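Putative trimethylamine methyltransferase (Rhizobium meliloti, PDB 4YYC) belongs to the trimethylamine methyltransferase (MttB) family and is therefore probably a methyltransferase, although its own substrate is not established. Local coordinates at residues V68-D79 against Q97-C106; N245-D253 against L290-L298. All coordinates share one frame; numbering follows the deposited sequence.

Interaction 1: residues V68-D79 against Q97-C106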
loop_
_atom_site.group_PDB
_atom_site.type_symbol
_atom_site.label_atom_id
_atom_site.label_comp_id
_atom_site.label_asym_id
_atom_site.label_seq_id
_atom_site.Cartn_x
_atom_site.Cartn_y
_atom_site.Cartn_z
ATOM N N VAL A 68 -3.937 -17.007 29.024
ATOM C CA VAL A 68 -5.231 -17.215 29.682
ATOM C C VAL A 68 -6.192 -18.083 28.871
ATOM O O VAL A 68 -6.763 -19.034 29.364
ATOM C CB VAL A 68 -5.904 -15.866 30.002
ATOM C CG1 VAL A 68 -7.343 -16.074 30.473
ATOM C CG2 VAL A 68 -5.091 -15.156 31.079
ATOM N N VAL A 69 -6.374 -17.756 27.609
ATOM C CA VAL A 69 -7.225 -18.567 26.721
ATOM C C VAL A 69 -6.762 -20.030 26.712
ATOM O O VAL A 69 -7.579 -20.955 26.833
ATOM C CB VAL A 69 -7.195 -17.983 25.297
ATOM C CG1 VAL A 69 -7.808 -18.948 24.279
ATOM C CG2 VAL A 69 -7.898 -16.623 25.271
ATOM N N LEU A 70 -5.457 -20.234 26.550
ATOM C CA LEU A 70 -4.913 -21.589 26.450
ATOM C C LEU A 70 -5.145 -22.419 27.715
ATOM O O LEU A 70 -5.311 -23.635 27.630
ATOM C CB LEU A 70 -3.419 -21.568 26.139
ATOM C CG LEU A 70 -3.057 -21.241 24.684
ATOM C CD1 LEU A 70 -1.543 -21.119 24.565
ATOM C CD2 LEU A 70 -3.570 -22.271 23.701
ATOM N N GLU A 71 -5.085 -21.770 28.880
ATOM C CA GLU A 71 -5.311 -22.481 30.127
ATOM C C GLU A 71 -6.809 -22.665 30.430
ATOM O O GLU A 71 -7.244 -23.772 30.710
ATOM C CB GLU A 71 -4.597 -21.807 31.292
ATOM C CG GLU A 71 -4.785 -22.617 32.565
ATOM C CD GLU A 71 -4.074 -22.080 33.777
ATOM O OE1 GLU A 71 -3.489 -20.969 33.750
ATOM O OE2 GLU A 71 -4.118 -22.811 34.785
ATOM N N GLU A 72 -7.577 -21.593 30.401
ATOM C CA GLU A 72 -8.988 -21.621 30.800
ATOM C C GLU A 72 -9.928 -22.239 29.793
ATOM O O GLU A 72 -10.846 -22.937 30.161
ATOM C CB GLU A 72 -9.495 -20.220 31.116
ATOM C CG GLU A 72 -8.809 -19.589 32.299
ATOM C CD GLU A 72 -9.366 -18.205 32.632
ATOM O OE1 GLU A 72 -10.374 -17.752 31.963
ATOM O OE2 GLU A 72 -8.753 -17.589 33.528
ATOM N N ILE A 73 -9.698 -21.969 28.524
ATOM C CA ILE A 73 -10.616 -22.387 27.453
ATOM C C ILE A 73 -10.056 -23.611 26.751
ATOM O O ILE A 73 -10.780 -24.585 26.565
ATOM C CB ILE A 73 -10.876 -21.246 26.445
ATOM C CG1 ILE A 73 -11.510 -20.067 27.191
ATOM C CG2 ILE A 73 -11.768 -21.744 25.320
ATOM C CD1 ILE A 73 -11.633 -18.811 26.361
ATOM N N GLY A 74 -8.783 -23.571 26.388
ATOM C CA GLY A 74 -8.137 -24.686 25.732
ATOM C C GLY A 74 -8.368 -24.707 24.234
ATOM O O GLY A 74 -9.039 -23.852 23.673
ATOM N N ILE A 75 -7.761 -25.689 23.603
ATOM C CA ILE A 75 -7.848 -25.880 22.155
ATOM C C ILE A 75 -8.265 -27.322 21.901
ATOM O O ILE A 75 -7.726 -28.238 22.506
ATOM C CB ILE A 75 -6.483 -25.631 21.510
ATOM C CG1 ILE A 75 -5.948 -24.227 21.845
ATOM C CG2 ILE A 75 -6.542 -25.866 20.012
ATOM C CD1 ILE A 75 -6.681 -23.065 21.226
ATOM N N GLU A 76 -9.239 -27.515 21.034
ATOM C CA GLU A 76 -9.644 -28.882 20.658
ATOM C C GLU A 76 -8.643 -29.523 19.701
ATOM O O GLU A 76 -8.242 -28.909 18.722
ATOM C CB GLU A 76 -11.007 -28.858 19.977
ATOM C CG GLU A 76 -12.136 -28.315 20.847
ATOM C CD GLU A 76 -12.928 -29.416 21.508
ATOM O OE1 GLU A 76 -13.482 -30.272 20.788
ATOM O OE2 GLU A 76 -12.984 -29.457 22.759
ATOM N N PHE A 77 -8.256 -30.774 19.980
ATOM C CA PHE A 77 -7.495 -31.584 19.066
ATOM C C PHE A 77 -8.433 -32.727 18.786
ATOM O O PHE A 77 -8.582 -33.625 19.607
ATOM C CB PHE A 77 -6.163 -32.016 19.691
ATOM C CG PHE A 77 -5.105 -30.941 19.626
ATOM C CD1 PHE A 77 -5.195 -29.789 20.409
ATOM C CD2 PHE A 77 -4.047 -31.050 18.732
ATOM C CE1 PHE A 77 -4.252 -28.782 20.275
ATOM C CE2 PHE A 77 -3.101 -30.046 18.604
ATOM C CZ PHE A 77 -3.210 -28.908 19.361
ATOM N N ARG A 78 -9.116 -32.685 17.641
ATOM C CA ARG A 78 -10.238 -33.607 17.406
ATOM C C ARG A 78 -9.896 -34.836 16.592
ATOM O O ARG A 78 -9.133 -34.761 15.660
ATOM C CB ARG A 78 -11.376 -32.871 16.733
ATOM C CG ARG A 78 -11.934 -31.809 17.629
ATOM C CD ARG A 78 -13.141 -31.128 17.016
ATOM N NE ARG A 78 -13.806 -30.242 17.980
ATOM C CZ ARG A 78 -14.819 -29.430 17.654
ATOM N NH1 ARG A 78 -15.253 -29.368 16.400
ATOM N NH2 ARG A 78 -15.380 -28.651 18.575
ATOM N N ASP A 79 -10.491 -35.956 16.984
ATOM C CA ASP A 79 -10.423 -37.211 16.264
ATOM C C ASP A 79 -8.988 -37.689 16.073
ATOM O O ASP A 79 -8.690 -38.305 15.050
ATOM C CB ASP A 79 -11.203 -37.087 14.921
ATOM C CG ASP A 79 -12.642 -36.651 15.124
ATOM O OD1 ASP A 79 -13.343 -37.344 15.830
ATOM O OD2 ASP A 79 -13.045 -35.570 14.643
ATOM N N GLN A 97 -11.720 -33.957 24.224
ATOM C CA GLN A 97 -10.839 -33.563 23.134
ATOM C C GLN A 97 -10.297 -32.174 23.334
ATOM O O GLN A 97 -9.610 -31.671 22.446
ATOM C CB GLN A 97 -11.576 -33.657 21.811
ATOM C CG GLN A 97 -12.090 -35.054 21.569
ATOM C CD GLN A 97 -12.514 -35.247 20.143
ATOM O OE1 GLN A 97 -11.935 -36.050 19.420
ATOM N NE2 GLN A 97 -13.503 -34.477 19.710
ATOM N N ARG A 98 -10.556 -31.559 24.496
ATOM C CA ARG A 98 -10.070 -30.190 24.757
ATOM C C ARG A 98 -8.758 -30.275 25.523
ATOM O O ARG A 98 -8.694 -30.906 26.582
ATOM C CB ARG A 98 -11.084 -29.437 25.606
ATOM C CG ARG A 98 -10.795 -27.949 25.768
ATOM C CD ARG A 98 -11.056 -27.164 24.513
ATOM N NE ARG A 98 -12.482 -27.182 24.189
ATOM C CZ ARG A 98 -13.423 -26.447 24.766
ATOM N NH1 ARG A 98 -13.139 -25.537 25.729
ATOM N NH2 ARG A 98 -14.690 -26.617 24.364
ATOM N N VAL A 99 -7.723 -29.631 24.996
ATOM C CA VAL A 99 -6.445 -29.568 25.670
ATOM C C VAL A 99 -6.286 -28.219 26.377
ATOM O O VAL A 99 -6.344 -27.193 25.728
ATOM C CB VAL A 99 -5.293 -29.774 24.688
ATOM C CG1 VAL A 99 -3.988 -29.823 25.448
ATOM C CG2 VAL A 99 -5.495 -31.060 23.902
ATOM N N HIS A 100 -6.115 -28.260 27.713
ATOM C CA HIS A 100 -5.865 -27.070 28.519
ATOM C C HIS A 100 -4.376 -27.008 28.843
ATOM O O HIS A 100 -3.788 -27.979 29.338
ATOM C CB HIS A 100 -6.705 -27.103 29.802
ATOM C CG HIS A 100 -8.184 -27.058 29.547
ATOM N ND1 HIS A 100 -8.917 -25.892 29.638
ATOM C CD2 HIS A 100 -9.058 -28.024 29.171
ATOM C CE1 HIS A 100 -10.180 -26.146 29.341
ATOM N NE2 HIS A 100 -10.296 -27.436 29.073
ATOM N N PHE A 101 -3.759 -25.856 28.616
ATOM C CA PHE A 101 -2.304 -25.735 28.665
ATOM C C PHE A 101 -1.860 -24.921 29.882
ATOM O O PHE A 101 -2.264 -23.763 30.033
ATOM C CB PHE A 101 -1.790 -25.041 27.396
ATOM C CG PHE A 101 -2.160 -25.757 26.109
ATOM C CD1 PHE A 101 -3.393 -25.543 25.508
ATOM C CD2 PHE A 101 -1.257 -26.607 25.487
ATOM C CE1 PHE A 101 -3.727 -26.166 24.320
ATOM C CE2 PHE A 101 -1.602 -27.245 24.304
ATOM C CZ PHE A 101 -2.847 -27.041 23.736
ATOM N N PRO A 102 -0.952 -25.476 30.698
ATOM C CA PRO A 102 -0.307 -24.661 31.708
ATOM C C PRO A 102 0.388 -23.483 31.083
ATOM O O PRO A 102 0.847 -23.565 29.956
ATOM C CB PRO A 102 0.736 -25.584 32.308
ATOM C CG PRO A 102 0.327 -26.945 31.984
ATOM C CD PRO A 102 -0.532 -26.889 30.774
ATOM N N LYS A 103 0.481 -22.408 31.827
ATOM C CA LYS A 103 1.031 -21.191 31.267
ATOM C C LYS A 103 2.506 -21.369 30.933
ATOM O O LYS A 103 3.276 -21.871 31.752
ATOM C CB LYS A 103 0.762 -19.990 32.189
ATOM C CG LYS A 103 -0.740 -19.721 32.302
ATOM C CD LYS A 103 -1.155 -18.268 32.247
ATOM C CE LYS A 103 -1.767 -17.735 33.510
ATOM N NZ LYS A 103 -3.130 -18.303 33.781
ATOM N N GLY A 104 2.850 -21.012 29.695
ATOM C CA GLY A 104 4.203 -21.072 29.204
ATOM C C GLY A 104 4.578 -22.366 28.507
ATOM O O GLY A 104 5.626 -22.428 27.895
ATOM N N LEU A 105 3.767 -23.419 28.631
ATOM C CA LEU A 105 4.170 -24.729 28.132
ATOM C C LEU A 105 4.462 -24.700 26.649
ATOM O O LEU A 105 5.500 -25.185 26.193
ATOM C CB LEU A 105 3.100 -25.809 28.434
ATOM C CG LEU A 105 3.380 -27.228 27.916
ATOM C CD1 LEU A 105 4.709 -27.737 28.421
ATOM C CD2 LEU A 105 2.241 -28.195 28.232
ATOM N N CYS A 106 3.533 -24.161 25.889
ATOM C CA CYS A 106 3.712 -24.117 24.425
ATOM C C CYS A 106 4.935 -23.317 24.028
ATOM O O CYS A 106 5.735 -23.747 23.225
ATOM C CB CYS A 106 2.466 -23.561 23.730
ATOM S SG CYS A 106 1.015 -24.639 23.868
HETATM O O HOH W 1 -6.011 -17.692 33.686
HETATM O O HOH W 2 -15.148 -32.298 21.288
HETATM O O HOH W 3 -8.641 -36.212 19.668
HETATM O O HOH W 4 -14.721 -34.803 17.244
#
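Leu70, near the C-terminal end of helix 56-73, meets Phe101 twice. Its carbonyl O takes the Phe101 N-H in a nearly straight bond (168°), from above the carbonyl plane, and its CD2 methyl lies 3.7 Å from CD1 of the Phe101 ring. Next comes Glu71. Its O accepts from His100 ND1 at 2.9 Å, within the plane of the imidazole, while its fully extended side chain, CG anti to the backbone N (chi1 -177°), crosses the folded Lys103 chain, and Glu71 OE1 makes a salt bridge to NZ at 2.7 Å. A water joins that ammonium to Glu72 OE2; Glu72 OE1 makes a salt bridge to Arg437 of the second subunit. Ile73 O receives Arg98 NH1 at 2.7 Å, in the guanidinium plane. Gly74 then breaks the helix with a positive phi, its CA over one face of the His100 ring. Beyond it Ile75 and Val99 form an antiparallel hydrogen-bonded pair, and CG1 of Ile75 packs 3.8 Å from Phe101 CE1. The bent side chain of Glu76 divides its carboxylate between two arginines: OE2 takes Arg98 NE at 2.7 Å on its anti side, the guanidinium turned 72° from the carboxylate, while OE1 holds Arg78 NE. Phe77 bonds through N to Gln97 O, and its ring meets Val99 CG2 and the Phe101 rim on the apolar side, where Trp87 sets its ring edge-to-face with both phenylalanines. Last, Asp79 N donates a hydrogen bond to Gln97 OE1, 2.8 Å, with a water bridging Phe77 O and, weakly, the same amide oxygen. The helix thus passes through Gly74 into strand 75-77, which pairs antiparallel with 98-100 in a small mixed sheet with 93-95 and 251-252, Val99 and Phe77 against helix 81-90 and the Glu76-Arg98 salt bridge across the opposite face.

Interaction 2: residues N245-D253 against L290-L298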
loop_
_atom_site.group_PDB
_atom_site.type_symbol
_atom_site.label_atom_id
_atom_site.label_comp_id
_atom_site.label_asym_id
_atom_site.label_seq_id
_atom_site.Cartn_x
_atom_site.Cartn_y
_atom_site.Cartn_z
ATOM N N ASN A 245 -3.814 -25.755 8.392
ATOM C CA ASN A 245 -4.777 -24.833 8.926
ATOM C C ASN A 245 -5.364 -25.286 10.258
ATOM O O ASN A 245 -5.520 -26.487 10.499
ATOM C CB ASN A 245 -5.911 -24.603 7.953
ATOM C CG ASN A 245 -5.477 -23.843 6.711
ATOM O OD1 ASN A 245 -5.473 -24.405 5.613
ATOM N ND2 ASN A 245 -5.143 -22.569 6.860
ATOM N N ALA A 246 -5.661 -24.330 11.128
ATOM C CA ALA A 246 -6.592 -24.528 12.214
ATOM C C ALA A 246 -7.980 -24.321 11.658
ATOM O O ALA A 246 -8.191 -23.478 10.758
ATOM C CB ALA A 246 -6.366 -23.560 13.351
ATOM N N ASN A 247 -8.918 -25.053 12.213
ATOM C CA ASN A 247 -10.334 -24.809 12.007
ATOM C C ASN A 247 -10.773 -23.789 13.045
ATOM O O ASN A 247 -11.386 -24.094 14.051
ATOM C CB ASN A 247 -11.125 -26.113 12.121
ATOM C CG ASN A 247 -12.579 -25.932 11.755
ATOM O OD1 ASN A 247 -12.981 -24.895 11.206
ATOM N ND2 ASN A 247 -13.394 -26.933 12.085
ATOM N N SER A 248 -10.406 -22.544 12.808
ATOM C CA SER A 248 -10.649 -21.495 13.779
ATOM C C SER A 248 -12.167 -21.329 13.948
ATOM O O SER A 248 -12.867 -21.392 12.929
ATOM C CB SER A 248 -10.006 -20.189 13.301
ATOM O OG SER A 248 -8.628 -20.427 12.953
ATOM N N PRO A 249 -12.689 -21.135 15.169
ATOM C CA PRO A 249 -11.884 -20.895 16.384
ATOM C C PRO A 249 -11.460 -22.163 17.144
ATOM O O PRO A 249 -12.287 -22.994 17.489
ATOM C CB PRO A 249 -12.811 -20.054 17.273
ATOM C CG PRO A 249 -14.202 -20.441 16.819
ATOM C CD PRO A 249 -14.102 -20.752 15.350
HETATM N N MSE A 250 -10.150 -22.230 17.429
HETATM C CA MSE A 250 -9.555 -23.027 18.514
HETATM C C MSE A 250 -9.808 -24.520 18.331
HETATM O O MSE A 250 -9.988 -25.241 19.304
HETATM C CB MSE A 250 -10.055 -22.458 19.872
HETATM C CG MSE A 250 -9.571 -20.998 20.066
HETATM SE SE MSE A 250 -10.352 -20.265 21.726
HETATM C CE MSE A 250 -12.152 -19.786 21.038
ATOM N N VAL A 251 -9.785 -24.993 17.089
ATOM C CA VAL A 251 -9.902 -26.432 16.813
ATOM C C VAL A 251 -8.831 -26.793 15.815
ATOM O O VAL A 251 -8.684 -26.092 14.798
ATOM C CB VAL A 251 -11.286 -26.784 16.198
ATOM C CG1 VAL A 251 -11.337 -28.231 15.703
ATOM C CG2 VAL A 251 -12.403 -26.545 17.213
ATOM N N PHE A 252 -8.159 -27.932 16.058
ATOM C CA PHE A 252 -7.405 -28.636 15.002
ATOM C C PHE A 252 -8.095 -29.961 14.736
ATOM O O PHE A 252 -8.370 -30.685 15.654
ATOM C CB PHE A 252 -5.939 -28.868 15.415
ATOM C CG PHE A 252 -5.110 -27.607 15.371
ATOM C CD1 PHE A 252 -4.528 -27.182 14.193
ATOM C CD2 PHE A 252 -4.949 -26.844 16.521
ATOM C CE1 PHE A 252 -3.796 -26.008 14.138
ATOM C CE2 PHE A 252 -4.208 -25.655 16.485
ATOM C CZ PHE A 252 -3.643 -25.238 15.310
ATOM N N ASP A 253 -8.346 -30.214 13.464
ATOM C CA ASP A 253 -9.018 -31.421 13.031
ATOM C C ASP A 253 -8.073 -32.511 12.557
ATOM O O ASP A 253 -6.899 -32.300 12.257
ATOM C CB ASP A 253 -10.006 -31.064 11.924
ATOM C CG ASP A 253 -11.294 -30.476 12.455
ATOM O OD1 ASP A 253 -11.862 -31.058 13.420
ATOM O OD2 ASP A 253 -11.741 -29.452 11.882
ATOM N N LEU A 290 -6.132 -11.119 17.427
ATOM C CA LEU A 290 -4.731 -11.435 17.697
ATOM C C LEU A 290 -4.549 -12.428 18.838
ATOM O O LEU A 290 -3.679 -13.275 18.798
ATOM C CB LEU A 290 -3.914 -10.194 18.042
ATOM C CG LEU A 290 -3.540 -9.356 16.839
ATOM C CD1 LEU A 290 -2.914 -8.069 17.310
ATOM C CD2 LEU A 290 -2.605 -10.110 15.892
ATOM N N THR A 291 -5.309 -12.252 19.920
ATOM C CA THR A 291 -5.225 -13.148 21.038
ATOM C C THR A 291 -5.570 -14.579 20.598
ATOM O O THR A 291 -4.889 -15.546 20.958
ATOM C CB THR A 291 -6.204 -12.664 22.124
ATOM O OG1 THR A 291 -5.789 -11.350 22.512
ATOM C CG2 THR A 291 -6.209 -13.566 23.278
ATOM N N GLN A 292 -6.668 -14.710 19.856
ATOM C CA GLN A 292 -7.069 -16.048 19.398
ATOM C C GLN A 292 -6.031 -16.658 18.453
ATOM O O GLN A 292 -5.699 -17.838 18.545
ATOM C CB GLN A 292 -8.420 -16.016 18.728
ATOM C CG GLN A 292 -9.053 -17.394 18.614
ATOM C CD GLN A 292 -10.305 -17.286 17.760
ATOM O OE1 GLN A 292 -11.283 -16.732 18.198
ATOM N NE2 GLN A 292 -10.258 -17.786 16.524
ATOM N N ILE A 293 -5.542 -15.849 17.530
ATOM C CA ILE A 293 -4.486 -16.285 16.639
ATOM C C ILE A 293 -3.275 -16.827 17.389
ATOM O O ILE A 293 -2.768 -17.916 17.091
ATOM C CB ILE A 293 -4.046 -15.150 15.685
ATOM C CG1 ILE A 293 -5.123 -14.941 14.622
ATOM C CG2 ILE A 293 -2.716 -15.488 15.030
ATOM C CD1 ILE A 293 -4.937 -13.614 13.881
ATOM N N LEU A 294 -2.816 -16.072 18.378
ATOM C CA LEU A 294 -1.619 -16.455 19.097
ATOM C C LEU A 294 -1.862 -17.765 19.856
ATOM O O LEU A 294 -0.983 -18.637 19.882
ATOM C CB LEU A 294 -1.142 -15.322 20.026
ATOM C CG LEU A 294 0.094 -15.629 20.869
ATOM C CD1 LEU A 294 1.280 -16.007 19.986
ATOM C CD2 LEU A 294 0.412 -14.404 21.736
ATOM N N ALA A 295 -3.047 -17.923 20.451
ATOM C CA ALA A 295 -3.385 -19.189 21.156
ATOM C C ALA A 295 -3.372 -20.378 20.202
ATOM O O ALA A 295 -2.752 -21.402 20.485
ATOM C CB ALA A 295 -4.749 -19.050 21.838
ATOM N N GLU A 296 -3.996 -20.233 19.036
ATOM C CA GLU A 296 -4.066 -21.315 18.042
ATOM C C GLU A 296 -2.660 -21.669 17.546
ATOM O O GLU A 296 -2.317 -22.838 17.470
ATOM C CB GLU A 296 -4.969 -20.943 16.876
ATOM C CG GLU A 296 -6.406 -20.810 17.270
ATOM C CD GLU A 296 -7.335 -20.461 16.138
ATOM O OE1 GLU A 296 -6.926 -20.442 14.941
ATOM O OE2 GLU A 296 -8.529 -20.189 16.420
ATOM N N VAL A 297 -1.846 -20.658 17.237
ATOM C CA VAL A 297 -0.497 -20.934 16.769
ATOM C C VAL A 297 0.373 -21.555 17.833
ATOM O O VAL A 297 1.109 -22.505 17.555
ATOM C CB VAL A 297 0.171 -19.671 16.132
ATOM C CG1 VAL A 297 1.665 -19.935 15.912
ATOM C CG2 VAL A 297 -0.559 -19.246 14.873
ATOM N N LEU A 298 0.300 -21.050 19.059
ATOM C CA LEU A 298 1.085 -21.670 20.120
ATOM C C LEU A 298 0.798 -23.178 20.223
ATOM O O LEU A 298 1.727 -23.970 20.321
ATOM C CB LEU A 298 0.834 -20.957 21.465
ATOM C CG LEU A 298 1.539 -19.617 21.671
ATOM C CD1 LEU A 298 0.961 -18.872 22.851
ATOM C CD2 LEU A 298 3.038 -19.794 21.869
#
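Glu296 reaches off helix 286-307 and is gripped by the 245-253 loop at both carboxylate oxygens. OE1 receives the Ser248 hydroxyl at 2.6 Å on its syn lone pair, and that same OG also bonds with Phe275 N in the neighbouring strand. OE2 has two donors on opposite faces of the carboxylate plane: the backbone N of Met250 at 2.8 Å and NE2 of Gln292, one helical turn earlier, at 3.0 Å. Three bonds thus satisfy a buried acidic group and fix its rotation. The chain is extended beyond CG (chi2 -179°), which carries the carboxylate clear of the helix and into the turn. Packing is close around it: Ala246 CB stands 3.5 Å from Glu296 OE1, and CA of Pro249, which follows a cis peptide bond, lies 3.4 Å from Glu296 OE2. Phe252 touches the helix by its edge, CZ being 3.5 Å from Glu296 O near the ring plane. Strand 240-245 and helix 286-307 are parts of a parallel beta-alpha array, consistent with the TIM barrel of this family; the loop is the connection leaving the C-terminal end of strand 240-245, and the helix follows the adjacent strand 269-277. Gln292 has its strongest polar partner outside the contact, in Met281 O, and Pro249 CB sits over a face of its amide, nearest Gln292 NE2 at 3.5 Å. Farther out the fit slackens. Selenomethionine Met250 crosses Gln292 at about a right angle, the two meeting at CG 3.9 Å apart. On the side of the loop turned from the helix, Asn247 is exposed at the centre of an inverse gamma turn, and its ND2 makes a weak bond to Asp253 OD2.

Interactions 1 and 2 lie about 10 Å apart, centre to centre, and share the small mixed sheet: strand 75-77 of the first neighbours strand 251-252 of the second. Phe252 ties them by two probable backbone hydrogen bonds, its N 2.8 Å from Glu76 O and its O 2.9 Å from Arg78 N. The 290-298 part of helix 286-307 also packs against interaction 1, with Leu70 CD2 3.4 Å from Ala295 O and Cys106 CB 3.5 Å from Leu298 O. Both contacts touch the second subunit. Interaction 2 lies near the unidentified ligand, probably from the crystallisation liquor: Asn245, which does not touch the helix, bonds to it through ND2, and the Ser248 side chain is about 9 Å away.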